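Putative phosphohistidine phosphatase, SixA (Nakamurella multipartita, PDB 4HBZ) probably acts as a phosphatase of the histidine phosphatase superfamily, perhaps removing phosphate from phosphohistidine. Local coordinates at residues Leu102-Val115 with Thr164-Ala176. Residues are numbered along the deposited sequence; the frame is centred on the assembly and turned at random.
Sequences LAEVAAVPADASTV and TTGAWADLAQAGA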
ATOM      1  N   LEU A 102       5.884   7.752  -2.684  1.00 13.07           N
ATOM      2  CA  LEU A 102       6.322   7.364  -4.003  1.00 14.12           C
ATOM      3  C   LEU A 102       7.835   7.403  -4.147  1.00 13.82           C
ATOM      4  O   LEU A 102       8.404   6.541  -4.823  1.00 14.23           O
ATOM      5  CB  LEU A 102       5.636   8.162  -5.091  1.00 14.75           C
ATOM      6  CG  LEU A 102       4.113   7.942  -5.207  1.00 16.26           C
ATOM      7  CD1 LEU A 102       3.561   8.827  -6.296  1.00 17.53           C
ATOM      8  CD2 LEU A 102       3.756   6.494  -5.506  1.00 16.26           C
ATOM      9  N   ALA A 103       8.526   8.372  -3.531  1.00 12.77           N
ATOM     10  CA  ALA A 103       9.971   8.378  -3.547  1.00 13.97           C
ATOM     11  C   ALA A 103      10.548   7.139  -2.921  1.00 13.75           C
ATOM     12  O   ALA A 103      11.585   6.635  -3.381  1.00 14.97           O
ATOM     13  CB  ALA A 103      10.496   9.621  -2.858  1.00 14.86           C
ATOM     14  N   GLU A 104       9.940   6.647  -1.848  1.00 13.74           N
ATOM     15  CA  GLU A 104      10.446   5.434  -1.214  1.00 14.30           C
ATOM     16  C   GLU A 104      10.152   4.197  -2.082  1.00 13.93           C
ATOM     17  O   GLU A 104      11.021   3.335  -2.196  1.00 14.07           O
ATOM     18  CB  GLU A 104       9.830   5.220   0.155  1.00 15.58           C
ATOM     19  CG  GLU A 104      10.265   6.248   1.171  1.00 17.18           C
ATOM     20  CD  GLU A 104      11.755   6.260   1.435  1.00 19.62           C
ATOM     21  OE1 GLU A 104      12.430   5.217   1.336  1.00 20.15           O
ATOM     22  OE2 GLU A 104      12.242   7.356   1.777  1.00 24.72           O
ATOM     23  N   VAL A 105       8.961   4.106  -2.695  1.00 13.10           N
ATOM     24  CA  VAL A 105       8.683   2.992  -3.632  1.00 13.45           C
ATOM     25  C   VAL A 105       9.671   3.038  -4.797  1.00 14.37           C
ATOM     26  O   VAL A 105      10.199   2.013  -5.236  1.00 14.41           O
ATOM     27  CB  VAL A 105       7.236   2.997  -4.088  1.00 14.14           C
ATOM     28  CG1 VAL A 105       7.054   1.932  -5.148  1.00 14.44           C
ATOM     29  CG2 VAL A 105       6.324   2.743  -2.893  1.00 13.31           C
ATOM     30  N   ALA A 106       9.976   4.234  -5.257  1.00 15.20           N
ATOM     31  CA  ALA A 106      10.912   4.364  -6.379  1.00 16.46           C
ATOM     32  C   ALA A 106      12.299   3.873  -6.118  1.00 16.18           C
ATOM     33  O   ALA A 106      13.053   3.527  -7.039  1.00 17.87           O
ATOM     34  CB  ALA A 106      11.008   5.820  -6.784  1.00 16.71           C
ATOM     35  N   ALA A 107      12.700   3.805  -4.856  1.00 14.55           N
ATOM     36  CA  ALA A 107      14.012   3.403  -4.437  1.00 15.30           C
ATOM     37  C   ALA A 107      14.196   1.874  -4.186  1.00 14.84           C
ATOM     38  O   ALA A 107      15.327   1.446  -3.907  1.00 17.14           O
ATOM     39  CB  ALA A 107      14.435   4.213  -3.187  1.00 15.15           C
ATOM     40  N   VAL A 108      13.106   1.095  -4.254  1.00 13.68           N
ATOM     41  CA  VAL A 108      13.208  -0.344  -4.000  1.00 13.89           C
ATOM     42  C   VAL A 108      14.067  -1.010  -5.084  1.00 14.53           C
ATOM     43  O   VAL A 108      14.281  -0.459  -6.192  1.00 14.60           O
ATOM     44  CB  VAL A 108      11.817  -1.055  -3.961  1.00 13.35           C
ATOM     45  CG1 VAL A 108      10.975  -0.405  -2.881  1.00 13.22           C
ATOM     46  CG2 VAL A 108      11.147  -1.115  -5.291  1.00 13.20           C
ATOM     47  N   PRO A 109      14.583  -2.190  -4.791  1.00 15.01           N
ATOM     48  CA  PRO A 109      15.327  -2.945  -5.833  1.00 16.31           C
ATOM     49  C   PRO A 109      14.522  -3.042  -7.101  1.00 16.21           C
ATOM     50  O   PRO A 109      13.364  -3.408  -7.121  1.00 15.39           O
ATOM     51  CB  PRO A 109      15.556  -4.297  -5.185  1.00 16.94           C
ATOM     52  CG  PRO A 109      15.645  -3.963  -3.712  1.00 17.43           C
ATOM     53  CD  PRO A 109      14.653  -2.854  -3.475  1.00 16.74           C
ATOM     54  N   ALA A 110      15.126  -2.654  -8.209  1.00 15.13           N
ATOM     55  CA  ALA A 110      14.412  -2.469  -9.418  1.00 15.94           C
ATOM     56  C   ALA A 110      13.768  -3.743  -9.909  1.00 15.78           C
ATOM     57  O   ALA A 110      12.737  -3.639 -10.561  1.00 16.97           O
ATOM     58  CB  ALA A 110      15.360  -1.951 -10.500  1.00 16.37           C
ATOM     59  N   ASP A 111      14.342  -4.909  -9.631  1.00 16.47           N
ATOM     60  CA  ASP A 111      13.796  -6.143 -10.165  1.00 19.00           C
ATOM     61  C   ASP A 111      12.676  -6.715  -9.285  1.00 16.35           C
ATOM     62  O   ASP A 111      12.137  -7.774  -9.603  1.00 16.79           O
ATOM     63  CB  ASP A 111      14.887  -7.217 -10.339  1.00 22.41           C
ATOM     64  CG  ASP A 111      15.888  -6.863 -11.425  1.00 29.06           C
ATOM     65  OD1 ASP A 111      15.518  -6.098 -12.347  1.00 36.36           O
ATOM     66  OD2 ASP A 111      17.044  -7.358 -11.345  1.00 36.57           O
ATOM     67  N   ALA A 112      12.331  -6.036  -8.193  1.00 14.91           N
ATOM     68  CA  ALA A 112      11.155  -6.466  -7.398  1.00 14.77           C
ATOM     69  C   ALA A 112       9.932  -6.510  -8.278  1.00 15.03           C
ATOM     70  O   ALA A 112       9.684  -5.594  -9.073  1.00 14.83           O
ATOM     71  CB  ALA A 112      10.909  -5.544  -6.219  1.00 15.27           C
ATOM     72  N   SER A 113       9.160  -7.583  -8.172  0.50 13.71           N
ATOM     73  CA  SER A 113       7.924  -7.693  -8.934  0.50 13.87           C
ATOM     74  C   SER A 113       6.709  -7.244  -8.134  0.50 13.10           C
ATOM     75  O   SER A 113       5.738  -6.714  -8.703  0.50 13.39           O
ATOM     76  CB  SER A 113       7.708  -9.106  -9.435  0.50 14.63           C
ATOM     77  OG  SER A 113       8.809  -9.526 -10.213  0.50 15.23           O
ATOM     78  N   THR A 114       6.764  -7.445  -6.823  1.00 12.61           N
ATOM     79  CA  THR A 114       5.623  -7.160  -5.918  1.00 12.71           C
ATOM     80  C   THR A 114       6.134  -6.386  -4.702  1.00 11.87           C
ATOM     81  O   THR A 114       7.047  -6.834  -4.019  1.00 12.47           O
ATOM     82  CB  THR A 114       4.950  -8.471  -5.475  1.00 13.20           C
ATOM     83  OG1 THR A 114       4.686  -9.263  -6.645  1.00 14.76           O
ATOM     84  CG2 THR A 114       3.673  -8.259  -4.724  1.00 13.94           C
ATOM     85  N   VAL A 115       5.585  -5.209  -4.520  1.00 10.82           N
ATOM     86  CA  VAL A 115       5.918  -4.304  -3.402  1.00 10.83           C
ATOM     87  C   VAL A 115       4.715  -4.029  -2.535  1.00 10.95           C
ATOM     88  O   VAL A 115       3.662  -3.727  -3.043  1.00 11.88           O
ATOM     89  CB  VAL A 115       6.520  -2.987  -3.915  1.00 11.17           C
ATOM     90  CG1 VAL A 115       6.744  -2.019  -2.797  1.00 11.30           C
ATOM     91  CG2 VAL A 115       7.799  -3.229  -4.696  1.00 11.76           C
ATOM     92  N   THR A 164       1.252  -1.848 -12.591  1.00 13.98           N
ATOM     93  CA  THR A 164       1.923  -0.850 -13.461  1.00 14.46           C
ATOM     94  C   THR A 164       2.852  -1.563 -14.419  1.00 14.58           C
ATOM     95  O   THR A 164       3.549  -2.525 -14.053  1.00 14.00           O
ATOM     96  CB  THR A 164       2.652   0.237 -12.668  1.00 15.56           C
ATOM     97  OG1 THR A 164       3.134   1.269 -13.568  1.00 17.41           O
ATOM     98  CG2 THR A 164       3.798  -0.271 -11.876  1.00 15.28           C
ATOM     99  N   THR A 165       2.963  -1.025 -15.630  1.00 14.73           N
ATOM    100  CA  THR A 165       4.010  -1.475 -16.508  1.00 16.19           C
ATOM    101  C   THR A 165       5.272  -0.652 -16.403  1.00 15.89           C
ATOM    102  O   THR A 165       6.286  -1.054 -17.004  1.00 19.03           O
ATOM    103  CB  THR A 165       3.563  -1.541 -17.963  1.00 17.47           C
ATOM    104  OG1 THR A 165       3.138  -0.243 -18.400  1.00 19.32           O
ATOM    105  CG2 THR A 165       2.461  -2.591 -18.106  1.00 19.05           C
ATOM    106  N   GLY A 166       5.215   0.453 -15.689  1.00 15.97           N
ATOM    107  CA  GLY A 166       6.411   1.267 -15.496  1.00 16.41           C
ATOM    108  C   GLY A 166       7.366   0.649 -14.510  1.00 16.27           C
ATOM    109  O   GLY A 166       6.988  -0.166 -13.637  1.00 16.53           O
ATOM    110  N   ALA A 167       8.638   0.973 -14.651  1.00 15.23           N
ATOM    111  CA  ALA A 167       9.631   0.677 -13.614  1.00 15.09           C
ATOM    112  C   ALA A 167       9.239   1.324 -12.311  1.00 14.04           C
ATOM    113  O   ALA A 167       8.567   2.397 -12.287  1.00 15.03           O
ATOM    114  CB  ALA A 167      10.962   1.251 -14.062  1.00 15.55           C
ATOM    115  N   TRP A 168       9.647   0.763 -11.173  1.00 13.72           N
ATOM    116  CA  TRP A 168       9.353   1.410  -9.904  1.00 13.72           C
ATOM    117  C   TRP A 168       9.798   2.873  -9.844  1.00 13.85           C
ATOM    118  O   TRP A 168       9.078   3.706  -9.274  1.00 14.19           O
ATOM    119  CB  TRP A 168       9.915   0.635  -8.698  1.00 13.10           C
ATOM    120  CG  TRP A 168       9.300  -0.714  -8.514  1.00 13.44           C
ATOM    121  CD1 TRP A 168       9.911  -1.897  -8.623  1.00 14.24           C
ATOM    122  CD2 TRP A 168       7.897  -0.984  -8.246  1.00 12.69           C
ATOM    123  NE1 TRP A 168       9.003  -2.915  -8.386  1.00 13.48           N
ATOM    124  CE2 TRP A 168       7.757  -2.391  -8.174  1.00 13.54           C
ATOM    125  CE3 TRP A 168       6.780  -0.192  -8.072  1.00 13.10           C
ATOM    126  CZ2 TRP A 168       6.527  -2.984  -7.857  1.00 13.27           C
ATOM    127  CZ3 TRP A 168       5.546  -0.794  -7.797  1.00 13.29           C
ATOM    128  CH2 TRP A 168       5.449  -2.168  -7.705  1.00 12.84           C
ATOM    129  N   ALA A 169      10.970   3.188 -10.385  1.00 14.57           N
ATOM    130  CA  ALA A 169      11.462   4.528 -10.315  1.00 15.25           C
ATOM    131  C   ALA A 169      10.518   5.539 -11.016  1.00 15.66           C
ATOM    132  O   ALA A 169      10.483   6.741 -10.689  1.00 16.28           O
ATOM    133  CB  ALA A 169      12.859   4.595 -10.875  1.00 15.94           C
ATOM    134  N   ASP A 170       9.749   5.017 -11.985  1.00 15.43           N
ATOM    135  CA  ASP A 170       8.933   5.852 -12.843  1.00 15.28           C
ATOM    136  C   ASP A 170       7.477   5.893 -12.395  1.00 15.26           C
ATOM    137  O   ASP A 170       6.664   6.419 -13.096  1.00 15.39           O
ATOM    138  CB  ASP A 170       8.990   5.281 -14.277  1.00 15.71           C
ATOM    139  CG  ASP A 170      10.382   5.447 -14.937  1.00 16.43           C
ATOM    140  OD1 ASP A 170      11.142   6.277 -14.428  1.00 19.48           O
ATOM    141  OD2 ASP A 170      10.610   4.847 -15.979  1.00 18.65           O
ATOM    142  N   LEU A 171       7.165   5.318 -11.237  1.00 14.79           N
ATOM    143  CA  LEU A 171       5.783   5.162 -10.828  1.00 15.56           C
ATOM    144  C   LEU A 171       4.990   6.436 -10.813  1.00 15.67           C
ATOM    145  O   LEU A 171       3.821   6.464 -11.234  1.00 17.32           O
ATOM    146  CB  LEU A 171       5.754   4.394  -9.484  1.00 16.20           C
ATOM    147  CG  LEU A 171       4.450   4.044  -8.878  1.00 17.02           C
ATOM    148  CD1 LEU A 171       3.627   3.101  -9.716  1.00 16.81           C
ATOM    149  CD2 LEU A 171       4.716   3.466  -7.489  1.00 16.40           C
ATOM    150  N   ALA A 172       5.561   7.532 -10.355  1.00 16.55           N
ATOM    151  CA  ALA A 172       4.835   8.764 -10.312  1.00 18.55           C
ATOM    152  C   ALA A 172       4.379   9.228 -11.694  1.00 19.74           C
ATOM    153  O   ALA A 172       3.267   9.739 -11.835  1.00 23.00           O
ATOM    154  CB  ALA A 172       5.630   9.836  -9.600  1.00 19.78           C
ATOM    155  N   GLN A 173       5.197   9.001 -12.709  1.00 17.95           N
ATOM    156  CA  GLN A 173       4.848   9.394 -14.070  1.00 18.90           C
ATOM    157  C   GLN A 173       3.969   8.356 -14.768  1.00 17.64           C
ATOM    158  O   GLN A 173       3.137   8.719 -15.614  1.00 18.54           O
ATOM    159  CB  GLN A 173       6.115   9.640 -14.913  1.00 22.41           C
ATOM    160  CG  GLN A 173       6.944  10.845 -14.452  1.00 28.94           C
ATOM    161  CD  GLN A 173       7.536  10.687 -13.045  1.00 34.41           C
ATOM    162  OE1 GLN A 173       8.079   9.598 -12.650  1.00 37.38           O
ATOM    163  NE2 GLN A 173       7.397  11.766 -12.236  1.00 34.74           N
ATOM    164  N   ALA A 174       4.233   7.056 -14.506  1.00 16.18           N
ATOM    165  CA  ALA A 174       3.574   5.960 -15.208  1.00 16.20           C
ATOM    166  C   ALA A 174       2.158   5.749 -14.635  1.00 15.38           C
ATOM    167  O   ALA A 174       1.213   5.386 -15.388  1.00 16.05           O
ATOM    168  CB  ALA A 174       4.350   4.667 -15.079  1.00 16.22           C
ATOM    169  N   GLY A 175       2.005   6.018 -13.351  1.00 14.01           N
ATOM    170  CA  GLY A 175       0.741   5.696 -12.665  1.00 13.18           C
ATOM    171  C   GLY A 175       0.597   4.195 -12.487  1.00 13.30           C
ATOM    172  O   GLY A 175       1.524   3.400 -12.802  1.00 14.07           O
ATOM    173  N   ALA A 176      -0.585   3.787 -12.033  1.00 13.00           N
ATOM    174  CA  ALA A 176      -0.875   2.345 -11.933  1.00 12.55           C
ATOM    175  C   ALA A 176      -2.385   2.188 -12.003  1.00 14.07           C
ATOM    176  O   ALA A 176      -3.107   3.063 -11.563  1.00 16.18           O
ATOM    177  CB  ALA A 176      -0.324   1.760 -10.650  1.00 12.09           C
TER
HETATM  178  O   HOH W   1       7.832   5.608  -7.298  1.00 30.13           O
HETATM  179  O   HOH W   2      11.841  -1.220 -11.765  1.00 16.81           O
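Leu102 forks against the short helix 171-174: its CD2 meets CD2 of Leu171 at 3.7 Å, the two side chains crossing at about a right angle, while CD1 rests on the methyl of Ala172. A water bridges the two backbones, donating to both Leu102 O and Trp168 O. One turn on, Val105 turns CG1 anti to its backbone N (chi1 174°), which brings this methyl to 3.6 Å from both Leu171 CD2 and Trp168 CE3. Ala106 and Ala169, each with only a methyl, allow the backbones to come close, 4.0 Å between their CA atoms; the CA of Ala106 also lies 3.5 Å from Trp168 O in a CH...O contact. The chain then curls round the indole. Val108 lays CG2 over the five-membered ring, 4.0 Å from its centroid, and after the type I turn Pro109-Ala112 the carbonyl of Ala112 accepts the bond from Trp168 NE1 (2.8 Å, 157°). That oxygen lies near the ring plane, although the nitrogen sits well above the carbonyl plane. Val115, branched as suits a strand, sets CG2 over the six-membered ring, 3.8 Å from its centroid. A leucine in place of Trp168 would probably leave Ala112 O without its indole donor and open a gap beside the methyls of Val108 and Val115. Trp168 and Leu171 also touch Leu22 of strand 20-26, Val108 reaches strand 65-69, and Leu102 and Leu171 share Leu131 of helix 123-138, so the contact packs against one face of the central mixed sheet, beside that helix.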